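Local coordinates for protein Pre-mRNA-processing-splicing factor 8 (Cryptococcus neoformans var. grubii serotype A, PDB 6MX6) that probably excises itself, as the intein of this spliceosomal factor, by protein splicing that joins the flanking host sequences with a peptide bond, at residues 38-43 and 158-163; 30-35 and 164-169; 48-53 and 149-154; 65-70 and 102-107. All coordinates share one frame; numbering follows the deposited sequence.

Interaction 1: 38-43 and 158-163; sequences SRTASK and VVDKDS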
loop_
_atom_site.group_PDB
_atom_site.type_symbol
_atom_site.label_atom_id
_atom_site.label_comp_id
_atom_site.label_asym_id
_atom_site.label_seq_id
_atom_site.Cartn_x
_atom_site.Cartn_y
_atom_site.Cartn_z
ATOM N N SER A 38 -5.007 2.676 -16.580
ATOM C CA SER A 38 -5.550 3.696 -15.699
ATOM C C SER A 38 -6.385 3.091 -14.576
ATOM O O SER A 38 -6.900 1.974 -14.666
ATOM C CB SER A 38 -6.407 4.684 -16.488
ATOM O OG SER A 38 -5.610 5.731 -16.998
ATOM N N ARG A 39 -6.510 3.865 -13.500
ATOM C CA ARG A 39 -7.378 3.554 -12.375
ATOM C C ARG A 39 -8.065 4.843 -11.963
ATOM O O ARG A 39 -7.427 5.892 -11.896
ATOM C CB ARG A 39 -6.594 2.984 -11.179
ATOM C CG ARG A 39 -5.883 1.675 -11.439
ATOM C CD ARG A 39 -6.858 0.517 -11.505
ATOM N NE ARG A 39 -6.158 -0.762 -11.546
ATOM C CZ ARG A 39 -5.509 -1.226 -12.608
ATOM N NH1 ARG A 39 -5.470 -0.515 -13.728
ATOM N NH2 ARG A 39 -4.893 -2.400 -12.549
ATOM N N THR A 40 -9.363 4.781 -11.711
ATOM C CA THR A 40 -10.109 5.957 -11.288
ATOM C C THR A 40 -10.283 5.921 -9.775
ATOM O O THR A 40 -10.664 4.889 -9.216
ATOM C CB THR A 40 -11.473 6.028 -11.979
ATOM O OG1 THR A 40 -11.281 6.193 -13.388
ATOM C CG2 THR A 40 -12.266 7.211 -11.455
ATOM N N ALA A 41 -9.988 7.039 -9.124
ATOM C CA ALA A 41 -10.159 7.177 -7.685
ATOM C C ALA A 41 -11.486 7.855 -7.377
ATOM O O ALA A 41 -11.935 8.749 -8.100
ATOM C CB ALA A 41 -9.009 7.983 -7.075
ATOM N N SER A 42 -12.116 7.421 -6.286
ATOM C CA SER A 42 -13.354 8.042 -5.838
ATOM C C SER A 42 -13.465 7.910 -4.327
ATOM O O SER A 42 -12.663 7.232 -3.680
ATOM C CB SER A 42 -14.580 7.426 -6.525
ATOM O OG SER A 42 -14.666 6.033 -6.295
ATOM N N LYS A 43 -14.473 8.580 -3.770
ATOM C CA LYS A 43 -14.810 8.455 -2.351
ATOM C C LYS A 43 -13.640 8.893 -1.465
ATOM O O LYS A 43 -13.214 8.178 -0.560
ATOM C CB LYS A 43 -15.231 7.023 -2.012
ATOM C CG LYS A 43 -16.493 6.516 -2.698
ATOM C CD LYS A 43 -16.912 5.170 -2.101
ATOM C CE LYS A 43 -18.135 4.585 -2.800
ATOM N NZ LYS A 43 -17.826 3.327 -3.555
ATOM N N VAL A 158 -11.299 4.910 -2.842
ATOM C CA VAL A 158 -11.452 3.639 -3.534
ATOM C C VAL A 158 -10.927 3.816 -4.946
ATOM O O VAL A 158 -10.879 4.925 -5.493
ATOM C CB VAL A 158 -12.907 3.121 -3.546
ATOM C CG1 VAL A 158 -13.236 2.435 -2.226
ATOM C CG2 VAL A 158 -13.864 4.240 -3.823
ATOM N N VAL A 159 -10.506 2.705 -5.527
ATOM C CA VAL A 159 -9.972 2.655 -6.875
ATOM C C VAL A 159 -10.731 1.563 -7.615
ATOM O O VAL A 159 -11.025 0.511 -7.042
ATOM C CB VAL A 159 -8.450 2.383 -6.851
ATOM C CG1 VAL A 159 -7.977 1.759 -8.143
ATOM C CG2 VAL A 159 -7.688 3.666 -6.564
ATOM N N ASP A 160 -11.067 1.818 -8.877
ATOM C CA ASP A 160 -11.854 0.876 -9.663
ATOM C C ASP A 160 -10.970 -0.278 -10.137
ATOM O O ASP A 160 -9.816 -0.425 -9.721
ATOM C CB ASP A 160 -12.528 1.596 -10.831
ATOM C CG ASP A 160 -11.537 2.074 -11.881
ATOM O OD1 ASP A 160 -10.394 2.433 -11.520
ATOM O OD2 ASP A 160 -11.907 2.100 -13.075
ATOM N N LYS A 161 -11.522 -1.115 -11.016
ATOM C CA LYS A 161 -10.827 -2.255 -11.636
ATOM C C LYS A 161 -10.363 -3.184 -10.516
ATOM O O LYS A 161 -11.179 -3.528 -9.646
ATOM C CB LYS A 161 -9.733 -1.748 -12.571
ATOM C CG LYS A 161 -10.245 -0.978 -13.785
ATOM C CD LYS A 161 -9.108 -0.619 -14.732
ATOM C CE LYS A 161 -9.621 0.068 -15.989
ATOM N NZ LYS A 161 -8.506 0.547 -16.853
ATOM N N ASP A 162 -9.097 -3.611 -10.491
ATOM C CA ASP A 162 -8.613 -4.570 -9.500
ATOM C C ASP A 162 -8.333 -3.945 -8.138
ATOM O O ASP A 162 -7.878 -4.659 -7.237
ATOM C CB ASP A 162 -7.345 -5.263 -10.007
ATOM C CG ASP A 162 -6.232 -4.283 -10.346
ATOM O OD1 ASP A 162 -6.428 -3.058 -10.189
ATOM O OD2 ASP A 162 -5.153 -4.739 -10.784
ATOM N N SER A 163 -8.578 -2.641 -7.980
ATOM C CA SER A 163 -8.360 -1.892 -6.745
ATOM C C SER A 163 -6.880 -1.721 -6.408
ATOM O O SER A 163 -6.537 -1.431 -5.258
ATOM C CB SER A 163 -9.098 -2.530 -5.559
ATOM O OG SER A 163 -10.505 -2.465 -5.727
#

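Interaction 2: 30-35 and 164-169; sequences QLLGPD and LYLRYD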
loop_
_atom_site.group_PDB
_atom_site.type_symbol
_atom_site.label_atom_id
_atom_site.label_comp_id
_atom_site.label_asym_id
_atom_site.label_seq_id
_atom_site.Cartn_x
_atom_site.Cartn_y
_atom_site.Cartn_z
ATOM N N GLN A 30 -7.042 10.104 -12.161
ATOM C CA GLN A 30 -6.509 8.915 -12.808
ATOM C C GLN A 30 -5.157 8.569 -12.189
ATOM O O GLN A 30 -4.244 9.401 -12.178
ATOM C CB GLN A 30 -6.380 9.137 -14.316
ATOM C CG GLN A 30 -7.719 9.418 -15.011
ATOM C CD GLN A 30 -8.691 8.258 -14.895
ATOM O OE1 GLN A 30 -8.548 7.247 -15.581
ATOM N NE2 GLN A 30 -9.687 8.397 -14.019
ATOM N N LEU A 31 -5.048 7.353 -11.667
ATOM C CA LEU A 31 -3.836 6.791 -11.087
ATOM C C LEU A 31 -3.314 5.659 -11.960
ATOM O O LEU A 31 -4.008 5.140 -12.837
ATOM C CB LEU A 31 -4.106 6.257 -9.678
ATOM C CG LEU A 31 -4.676 7.263 -8.690
ATOM C CD1 LEU A 31 -4.928 6.555 -7.372
ATOM C CD2 LEU A 31 -3.712 8.421 -8.520
ATOM N N LEU A 32 -2.087 5.243 -11.676
ATOM C CA LEU A 32 -1.430 4.213 -12.465
ATOM C C LEU A 32 -1.630 2.847 -11.814
ATOM O O LEU A 32 -1.306 2.659 -10.635
ATOM C CB LEU A 32 0.050 4.545 -12.614
ATOM C CG LEU A 32 0.840 3.638 -13.552
ATOM C CD1 LEU A 32 0.104 3.479 -14.873
ATOM C CD2 LEU A 32 2.220 4.224 -13.752
ATOM N N GLY A 33 -2.161 1.896 -12.587
ATOM C CA GLY A 33 -2.301 0.523 -12.152
ATOM C C GLY A 33 -1.030 -0.275 -12.357
ATOM O O GLY A 33 -0.100 0.130 -13.065
ATOM N N PRO A 34 -0.980 -1.449 -11.726
ATOM C CA PRO A 34 0.245 -2.267 -11.803
ATOM C C PRO A 34 0.534 -2.806 -13.194
ATOM O O PRO A 34 1.706 -3.038 -13.519
ATOM C CB PRO A 34 -0.031 -3.398 -10.803
ATOM C CG PRO A 34 -1.523 -3.465 -10.708
ATOM C CD PRO A 34 -2.003 -2.055 -10.861
ATOM N N ASP A 35 -0.492 -3.017 -14.023
ATOM C CA ASP A 35 -0.311 -3.448 -15.406
ATOM C C ASP A 35 -0.028 -2.296 -16.361
ATOM O O ASP A 35 0.171 -2.540 -17.556
ATOM C CB ASP A 35 -1.554 -4.209 -15.881
ATOM C CG ASP A 35 -2.832 -3.398 -15.729
ATOM O OD1 ASP A 35 -2.759 -2.214 -15.330
ATOM O OD2 ASP A 35 -3.919 -3.942 -16.019
ATOM N N LEU A 164 -5.993 -1.874 -7.388
ATOM C CA LEU A 164 -4.558 -1.742 -7.190
ATOM C C LEU A 164 -4.029 -0.495 -7.893
ATOM O O LEU A 164 -4.499 -0.128 -8.973
ATOM C CB LEU A 164 -3.827 -2.981 -7.708
ATOM C CG LEU A 164 -4.313 -4.323 -7.171
ATOM C CD1 LEU A 164 -3.461 -5.444 -7.727
ATOM C CD2 LEU A 164 -4.291 -4.330 -5.648
ATOM N N TYR A 165 -3.046 0.150 -7.273
ATOM C CA TYR A 165 -2.415 1.342 -7.824
ATOM C C TYR A 165 -0.977 1.370 -7.326
ATOM O O TYR A 165 -0.568 0.534 -6.517
ATOM C CB TYR A 165 -3.175 2.620 -7.442
ATOM C CG TYR A 165 -3.293 2.830 -5.944
ATOM C CD1 TYR A 165 -4.178 2.079 -5.183
ATOM C CD2 TYR A 165 -2.512 3.780 -5.296
ATOM C CE1 TYR A 165 -4.275 2.260 -3.821
ATOM C CE2 TYR A 165 -2.611 3.973 -3.936
ATOM C CZ TYR A 165 -3.485 3.211 -3.203
ATOM O OH TYR A 165 -3.580 3.399 -1.842
ATOM N N LEU A 166 -0.203 2.333 -7.815
ATOM C CA LEU A 166 1.239 2.323 -7.605
ATOM C C LEU A 166 1.700 3.486 -6.742
ATOM O O LEU A 166 1.311 4.638 -6.974
ATOM C CB LEU A 166 1.979 2.357 -8.941
ATOM C CG LEU A 166 1.863 1.088 -9.784
ATOM C CD1 LEU A 166 2.795 1.180 -10.986
ATOM C CD2 LEU A 166 2.139 -0.166 -8.962
ATOM N N ARG A 167 2.554 3.177 -5.765
ATOM C CA ARG A 167 3.394 4.180 -5.130
ATOM C C ARG A 167 4.449 4.660 -6.126
ATOM O O ARG A 167 4.698 4.028 -7.154
ATOM C CB ARG A 167 4.065 3.597 -3.877
ATOM C CG ARG A 167 4.471 4.626 -2.814
ATOM C CD ARG A 167 4.858 3.963 -1.489
ATOM N NE ARG A 167 6.167 3.308 -1.555
ATOM C CZ ARG A 167 6.832 2.869 -0.492
ATOM N NH1 ARG A 167 6.304 2.997 0.718
ATOM N NH2 ARG A 167 8.018 2.286 -0.635
ATOM N N TYR A 168 5.077 5.794 -5.806
ATOM C CA TYR A 168 6.021 6.416 -6.731
ATOM C C TYR A 168 7.191 5.489 -7.075
ATOM O O TYR A 168 7.773 5.607 -8.161
ATOM C CB TYR A 168 6.537 7.729 -6.138
ATOM C CG TYR A 168 7.645 7.498 -5.138
ATOM C CD1 TYR A 168 7.364 7.049 -3.853
ATOM C CD2 TYR A 168 8.971 7.692 -5.490
ATOM C CE1 TYR A 168 8.381 6.818 -2.941
ATOM C CE2 TYR A 168 9.992 7.466 -4.589
ATOM C CZ TYR A 168 9.695 7.027 -3.320
ATOM O OH TYR A 168 10.725 6.803 -2.432
ATOM N N ASP A 169 7.554 4.572 -6.175
ATOM C CA ASP A 169 8.603 3.588 -6.416
ATOM C C ASP A 169 8.048 2.252 -6.897
ATOM O O ASP A 169 8.725 1.227 -6.772
ATOM C CB ASP A 169 9.450 3.379 -5.153
ATOM C CG ASP A 169 8.644 2.818 -3.986
ATOM O OD1 ASP A 169 7.404 2.719 -4.093
ATOM O OD2 ASP A 169 9.253 2.466 -2.954
#

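Interaction 3: 48-53 and 149-154; sequences EERLYR and EEPTKW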
loop_
_atom_site.group_PDB
_atom_site.type_symbol
_atom_site.label_atom_id
_atom_site.label_comp_id
_atom_site.label_asym_id
_atom_site.label_seq_id
_atom_site.Cartn_x
_atom_site.Cartn_y
_atom_site.Cartn_z
ATOM N N GLU A 48 -7.602 11.146 11.128
ATOM C CA GLU A 48 -6.386 11.276 11.920
ATOM C C GLU A 48 -6.377 10.196 12.988
ATOM O O GLU A 48 -7.322 10.109 13.775
ATOM C CB GLU A 48 -6.297 12.660 12.569
ATOM C CG GLU A 48 -5.073 12.833 13.438
ATOM C CD GLU A 48 -4.763 14.286 13.745
ATOM O OE1 GLU A 48 -5.503 15.175 13.271
ATOM O OE2 GLU A 48 -3.770 14.536 14.462
ATOM N N GLU A 49 -5.317 9.391 13.029
ATOM C CA GLU A 49 -5.263 8.342 14.043
ATOM C C GLU A 49 -3.850 7.789 14.117
ATOM O O GLU A 49 -2.992 8.111 13.292
ATOM C CB GLU A 49 -6.261 7.214 13.756
ATOM C CG GLU A 49 -5.971 6.424 12.501
ATOM C CD GLU A 49 -7.157 5.582 12.067
ATOM O OE1 GLU A 49 -7.027 4.336 12.013
ATOM O OE2 GLU A 49 -8.224 6.171 11.791
ATOM N N ARG A 50 -3.616 6.957 15.129
ATOM C CA ARG A 50 -2.340 6.258 15.228
ATOM C C ARG A 50 -2.243 5.218 14.122
ATOM O O ARG A 50 -3.052 4.290 14.063
ATOM C CB ARG A 50 -2.199 5.603 16.601
ATOM C CG ARG A 50 -2.004 6.624 17.700
ATOM C CD ARG A 50 -2.162 6.002 19.069
ATOM N NE ARG A 50 -0.994 5.195 19.424
ATOM C CZ ARG A 50 -0.816 4.626 20.612
ATOM N NH1 ARG A 50 -1.717 4.786 21.569
ATOM N NH2 ARG A 50 0.278 3.915 20.847
ATOM N N LEU A 51 -1.242 5.360 13.259
ATOM C CA LEU A 51 -1.084 4.493 12.103
ATOM C C LEU A 51 -0.053 3.406 12.391
ATOM O O LEU A 51 0.662 3.435 13.393
ATOM C CB LEU A 51 -0.666 5.314 10.880
ATOM C CG LEU A 51 -1.600 6.482 10.553
ATOM C CD1 LEU A 51 -1.081 7.261 9.337
ATOM C CD2 LEU A 51 -2.992 5.943 10.292
ATOM N N TYR A 52 0.027 2.445 11.481
ATOM C CA TYR A 52 1.048 1.412 11.527
ATOM C C TYR A 52 2.145 1.766 10.541
ATOM O O TYR A 52 1.854 2.133 9.399
ATOM C CB TYR A 52 0.468 0.045 11.178
ATOM C CG TYR A 52 -0.263 -0.547 12.345
ATOM C CD1 TYR A 52 -1.583 -0.207 12.605
ATOM C CD2 TYR A 52 0.380 -1.403 13.210
ATOM C CE1 TYR A 52 -2.249 -0.737 13.696
ATOM C CE2 TYR A 52 -0.270 -1.938 14.300
ATOM C CZ TYR A 52 -1.582 -1.607 14.537
ATOM O OH TYR A 52 -2.209 -2.150 15.627
ATOM N N ARG A 53 3.395 1.649 10.988
ATOM C CA ARG A 53 4.567 1.853 10.142
ATOM C C ARG A 53 5.135 0.493 9.757
ATOM O O ARG A 53 5.462 -0.320 10.632
ATOM C CB ARG A 53 5.623 2.692 10.868
ATOM C CG ARG A 53 6.905 2.906 10.046
ATOM C CD ARG A 53 7.890 3.832 10.742
ATOM N NE ARG A 53 7.276 5.137 10.959
ATOM C CZ ARG A 53 7.313 6.134 10.082
ATOM N NH1 ARG A 53 7.979 5.996 8.939
ATOM N NH2 ARG A 53 6.693 7.281 10.355
ATOM N N GLU A 149 3.095 5.864 18.014
ATOM C CA GLU A 149 2.652 6.276 19.338
ATOM C C GLU A 149 1.851 7.572 19.346
ATOM O O GLU A 149 1.307 7.931 20.396
ATOM C CB GLU A 149 3.844 6.425 20.277
ATOM C CG GLU A 149 4.771 7.540 19.906
ATOM C CD GLU A 149 5.938 7.619 20.856
ATOM O OE1 GLU A 149 5.707 7.760 22.083
ATOM O OE2 GLU A 149 7.081 7.504 20.370
ATOM N N GLU A 150 1.766 8.278 18.224
ATOM C CA GLU A 150 0.973 9.499 18.150
ATOM C C GLU A 150 0.173 9.508 16.865
ATOM O O GLU A 150 0.620 8.965 15.845
ATOM C CB GLU A 150 1.864 10.755 18.219
ATOM C CG GLU A 150 2.520 10.980 19.579
ATOM C CD GLU A 150 1.603 11.641 20.618
ATOM O OE1 GLU A 150 0.358 11.648 20.458
ATOM O OE2 GLU A 150 2.142 12.157 21.621
ATOM N N PRO A 151 -1.017 10.123 16.867
ATOM C CA PRO A 151 -1.858 10.130 15.670
ATOM C C PRO A 151 -1.299 11.031 14.585
ATOM O O PRO A 151 -0.664 12.053 14.858
ATOM C CB PRO A 151 -3.203 10.676 16.169
ATOM C CG PRO A 151 -3.101 10.740 17.651
ATOM C CD PRO A 151 -1.652 10.833 17.992
ATOM N N THR A 152 -1.569 10.656 13.336
ATOM C CA THR A 152 -1.199 11.482 12.200
ATOM C C THR A 152 -2.323 11.426 11.175
ATOM O O THR A 152 -3.181 10.541 11.207
ATOM C CB THR A 152 0.137 11.048 11.562
ATOM O OG1 THR A 152 0.031 9.712 11.066
ATOM C CG2 THR A 152 1.286 11.110 12.579
ATOM N N LYS A 153 -2.308 12.398 10.261
ATOM C CA LYS A 153 -3.376 12.517 9.284
ATOM C C LYS A 153 -3.197 11.507 8.167
ATOM O O LYS A 153 -2.076 11.236 7.723
ATOM C CB LYS A 153 -3.411 13.930 8.693
ATOM C CG LYS A 153 -3.827 14.982 9.694
ATOM C CD LYS A 153 -3.805 16.382 9.069
ATOM C CE LYS A 153 -4.267 17.425 10.074
ATOM N NZ LYS A 153 -4.602 18.723 9.426
ATOM N N TRP A 154 -4.315 10.964 7.706
ATOM C CA TRP A 154 -4.348 10.006 6.621
ATOM C C TRP A 154 -5.444 10.392 5.636
ATOM O O TRP A 154 -6.400 11.105 5.976
ATOM C CB TRP A 154 -4.602 8.574 7.130
ATOM C CG TRP A 154 -5.868 8.411 7.939
ATOM C CD1 TRP A 154 -5.973 8.435 9.296
ATOM C CD2 TRP A 154 -7.202 8.197 7.441
ATOM N NE1 TRP A 154 -7.281 8.236 9.678
ATOM C CE2 TRP A 154 -8.053 8.087 8.559
ATOM C CE3 TRP A 154 -7.757 8.087 6.163
ATOM C CZ2 TRP A 154 -9.431 7.877 8.436
ATOM C CZ3 TRP A 154 -9.121 7.871 6.043
ATOM C CH2 TRP A 154 -9.941 7.770 7.171
HETATM O O HOH W 1 0.593 7.748 13.347
#

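Interaction 4: 65-70 and 102-107; sequences CTHNHI and TVDDFV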
loop_
_atom_site.group_PDB
_atom_site.type_symbol
_atom_site.label_atom_id
_atom_site.label_comp_id
_atom_site.label_asym_id
_atom_site.label_seq_id
_atom_site.Cartn_x
_atom_site.Cartn_y
_atom_site.Cartn_z
ATOM N N CYS A 65 0.202 3.369 7.309
ATOM C CA CYS A 65 -1.192 3.202 6.909
ATOM C C CYS A 65 -2.080 2.797 8.082
ATOM O O CYS A 65 -1.610 2.422 9.153
ATOM C CB CYS A 65 -1.285 2.197 5.769
ATOM S SG CYS A 65 -0.722 0.553 6.242
ATOM N N THR A 66 -3.392 2.869 7.865
ATOM C CA THR A 66 -4.329 2.587 8.945
ATOM C C THR A 66 -4.412 1.094 9.241
ATOM O O THR A 66 -4.033 0.242 8.430
ATOM C CB THR A 66 -5.742 3.083 8.610
ATOM O OG1 THR A 66 -6.149 2.508 7.363
ATOM C CG2 THR A 66 -5.776 4.588 8.533
ATOM N N HIS A 67 -4.973 0.785 10.415
ATOM C CA HIS A 67 -5.089 -0.602 10.848
ATOM C C HIS A 67 -5.981 -1.420 9.921
ATOM O O HIS A 67 -5.799 -2.634 9.805
ATOM C CB HIS A 67 -5.631 -0.663 12.280
ATOM C CG HIS A 67 -7.041 -0.175 12.409
ATOM N ND1 HIS A 67 -8.117 -1.032 12.499
ATOM C CD2 HIS A 67 -7.553 1.078 12.453
ATOM C CE1 HIS A 67 -9.231 -0.329 12.595
ATOM N NE2 HIS A 67 -8.917 0.955 12.570
ATOM N N ASN A 68 -6.947 -0.793 9.257
ATOM C CA ASN A 68 -7.828 -1.540 8.367
ATOM C C ASN A 68 -7.377 -1.489 6.916
ATOM O O ASN A 68 -8.066 -2.029 6.042
ATOM C CB ASN A 68 -9.277 -1.031 8.477
ATOM C CG ASN A 68 -9.404 0.445 8.194
ATOM O OD1 ASN A 68 -8.478 1.216 8.423
ATOM N ND2 ASN A 68 -10.567 0.854 7.702
ATOM N N HIS A 69 -6.240 -0.861 6.639
ATOM C CA HIS A 69 -5.735 -0.825 5.278
ATOM C C HIS A 69 -5.406 -2.234 4.799
ATOM O O HIS A 69 -4.951 -3.080 5.570
ATOM C CB HIS A 69 -4.504 0.062 5.207
ATOM C CG HIS A 69 -3.985 0.249 3.823
ATOM N ND1 HIS A 69 -4.643 1.003 2.878
ATOM C CD2 HIS A 69 -2.877 -0.238 3.216
ATOM C CE1 HIS A 69 -3.960 0.978 1.749
ATOM N NE2 HIS A 69 -2.880 0.238 1.930
ATOM N N ILE A 70 -5.667 -2.497 3.525
ATOM C CA ILE A 70 -5.456 -3.819 2.945
ATOM C C ILE A 70 -4.097 -3.830 2.261
ATOM O O ILE A 70 -3.827 -2.990 1.400
ATOM C CB ILE A 70 -6.567 -4.175 1.945
ATOM C CG1 ILE A 70 -7.925 -4.213 2.648
ATOM C CG2 ILE A 70 -6.261 -5.503 1.270
ATOM C CD1 ILE A 70 -9.096 -4.242 1.687
ATOM N N THR A 102 -5.625 -7.507 5.661
ATOM C CA THR A 102 -5.630 -6.231 6.358
ATOM C C THR A 102 -4.426 -6.142 7.286
ATOM O O THR A 102 -3.879 -7.156 7.733
ATOM C CB THR A 102 -6.918 -6.038 7.162
ATOM O OG1 THR A 102 -6.947 -6.960 8.261
ATOM C CG2 THR A 102 -8.150 -6.225 6.272
ATOM N N VAL A 103 -4.011 -4.904 7.565
ATOM C CA VAL A 103 -2.919 -4.675 8.505
ATOM C C VAL A 103 -3.240 -5.295 9.862
ATOM O O VAL A 103 -2.369 -5.888 10.501
ATOM C CB VAL A 103 -2.609 -3.166 8.610
ATOM C CG1 VAL A 103 -1.788 -2.871 9.844
ATOM C CG2 VAL A 103 -1.889 -2.660 7.347
ATOM N N ASP A 104 -4.496 -5.198 10.317
ATOM C CA ASP A 104 -4.855 -5.769 11.621
ATOM C C ASP A 104 -4.575 -7.272 11.667
ATOM O O ASP A 104 -3.935 -7.785 12.607
ATOM C CB ASP A 104 -6.333 -5.509 11.916
ATOM C CG ASP A 104 -6.566 -4.239 12.706
ATOM O OD1 ASP A 104 -5.620 -3.756 13.375
ATOM O OD2 ASP A 104 -7.706 -3.723 12.653
ATOM N N ASP A 105 -5.041 -7.987 10.639
ATOM C CA ASP A 105 -4.895 -9.435 10.598
ATOM C C ASP A 105 -3.439 -9.835 10.436
ATOM O O ASP A 105 -2.991 -10.818 11.037
ATOM C CB ASP A 105 -5.737 -10.016 9.462
ATOM C CG ASP A 105 -7.234 -9.980 9.760
ATOM O OD1 ASP A 105 -7.614 -9.991 10.949
ATOM O OD2 ASP A 105 -8.031 -9.962 8.797
ATOM N N PHE A 106 -2.686 -9.086 9.627
ATOM C CA PHE A 106 -1.274 -9.390 9.433
ATOM C C PHE A 106 -0.486 -9.170 10.716
ATOM O O PHE A 106 0.342 -10.001 11.101
ATOM C CB PHE A 106 -0.710 -8.530 8.305
ATOM C CG PHE A 106 0.721 -8.828 7.989
ATOM C CD1 PHE A 106 1.051 -9.894 7.166
ATOM C CD2 PHE A 106 1.736 -8.048 8.516
ATOM C CE1 PHE A 106 2.368 -10.167 6.863
ATOM C CE2 PHE A 106 3.056 -8.326 8.224
ATOM C CZ PHE A 106 3.368 -9.387 7.397
ATOM N N VAL A 107 -0.745 -8.048 11.391
ATOM C CA VAL A 107 -0.082 -7.731 12.653
ATOM C C VAL A 107 -0.293 -8.852 13.660
ATOM O O VAL A 107 0.620 -9.205 14.423
ATOM C CB VAL A 107 -0.609 -6.384 13.189
ATOM C CG1 VAL A 107 -0.474 -6.303 14.704
ATOM C CG2 VAL A 107 0.106 -5.232 12.526
#

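Interaction 1: 38-43 and 158-163
An antiparallel ladder, pairing S42 with V158 and A41 with V159, joins strand 38-49 to the end of strand 152-159 and passes into a side-chain grip on the type II' turn D160-S163 that follows. S42 and V158 form the hydrogen-bonded pair, with V158 N 2.8 Å from S42 O and S42 N 2.9 Å from V158 O. Beyond them D160 ends the ladder by imitating a strand carbonyl. Its OD1 takes T40 N at 2.6 Å, met from above the carboxylate plane, while D160 N donates back to T40 O. R39 suits its place because its long chain combines an apolar stem with a charged end: CB lies 3.6 Å from V159 CG1, the bend at chi2 (-74°) brings CD to D160 O, and NE forms a salt bridge with D162 OD1 (2.7 Å). NH2 adds weak bonds to both D162 oxygens, with the guanidinium and carboxylate planes 56° apart, and K161 CB covers one guanidinium face. Extended K161 puts NZ 3.1 Å from S38 O, which R39 NH1 reaches from the opposite face, so two cations share one acceptor. On its other edge, strand 38-49 pairs with strand 30-32: R39 bonds to L31 through the backbone, Q30 binds T40 OG1, and V159 packs on L31.

Interaction 2: 30-35 and 164-169
The ring of P34 meets L164 at about a right angle, with its CG and CD each 3.8 Å from L164 CB. The compact, rigid proline ring thus supplies an apolar surface just where the chain leaves strand 30-32. L166 faces the same bend: CG, anti to its own carbonyl carbon (chi1 -69°), sits 3.6 Å from L32 O. Of its branches, CD1 lies 4.1 Å from L32 CG and CD2 4.0 Å from P34 CA. L32 and L166 meet at a slant. Between these contacts G33 CA stands 4.4 Å from Y165 CA; a CB on G33 would point away from Y165 and be crowded by the ring of P34, so glycine suits the place before a proline. Y165 CA also makes a CA-H...O contact of 3.3 Å with L32 O. L31 CD1 touches the Y165 ring at CD2, 4.2 Å away. The strands run 78° to one another, a crossing of separate sheets. Strand 172-174 pairs with strand 164-166, L13 of strand 11-13 makes backbone bonds to both L32 and L166, and L31 and Y165 both pack on V159 of strand 152-159.

Interaction 3: 48-53 and 149-154
E49 and T152 form the tight centre of this contact, a hydrogen-bonded antiparallel pair with E49 N 3.0 Å from T152 O and T152 N 2.9 Å from E49 O. Around it the side chains close in. E49 lays its CG 3.6 Å from W154 NE1 and turns its carboxylate nearly perpendicular to the indole (87°); the N-H of W154 NE1 reaches E49 OE2 at 3.1 Å, a weak, bent bond. L51 divides its branches, CD1 pressing on T152 OG1 at 3.2 Å and CD2 touching W154 CD1 at 4.0 Å, an apolar wedge that suits its buried place between T152 and W154. One water joins backbone and side chain here: it accepts from L51 N and T152 OG1 and donates to E150 O, while T152 OG1 is also bonded to Q7. The other side is looser and largely exposed to solvent. E48 slants across K153, but OE1 and NZ stay 5.3 Å apart, so their attraction is at most long-range. R50 spreads its guanidinium over E149 O, offset toward the rim, with NE bonded to E148 O, and its CG rests by P151. Polar, flexible chains fit such a rim. The bend at R50 and L51 carries the chain from strand 38-49 into strand 52-56, out of one sheet and into the other, as in the curved, all-β Hint fold of inteins.

Interaction 4: 65-70 and 102-107
H67 meets D104 side by side, and its chain can be followed outward atom by atom. CB lies 3.3 Å from D104 OD1; CG, held between the backbone N and the carbonyl carbon (chi1 66°), is 3.6 Å from D104 OD2. ND1 then donates to that OD2 at 2.7 Å in a nearly straight bond (169°); the oxygen lies in the ring plane and is met on its syn side, though ND1 stands well out of the carboxylate plane. CE1 passes the same oxygen at 3.7 Å, while CD2 faces E49 OE1. D104 suits the first turn of helix 103-108, where negative charge is generally favourable. Two loop carbonyls receive the helix start: V103 N points at H69 O almost along the C=O axis, at 2.9 Å, and D104 N makes a weak bond to H67 O. T102 is the N-cap, its OG1 accepting from D105 N. Between loop and helix V103 supplies the apolar part, CG2 lying 3.6 Å from C65 SG. The loop's type I turn carries T66 and H69 in the T-x-x-H pattern of intein block B, and both side chains bond to the backbone N of C5. The helix rests on I145 of strand 139-147 and Y52 of strand 52-56, while C65 and H69 touch L6 of strand 6-7.

In the fold
From the N terminus, residues 30-35 come first and wait longest for their partner: interaction 2 closes the widest loop, setting edge strand 30-32 of the four-stranded sheet against the two-stranded sheet of 164-166 and 172-174. Interaction 1 nests inside it and touches it, joining two strands of the four-stranded sheet, since strand 30-32 borders strand 38-49. Interaction 3 nests next, using the far ends of the same two strands as interaction 1, with centres about 24 Å apart, where strand 38-49 passes into strand 52-56 of the six-stranded sheet. Interaction 4 is innermost, closing the short excursion through strands 70-76 and 96-102; it adjoins interaction 3 where Y52 N bonds to C65 O. None of the loops cross.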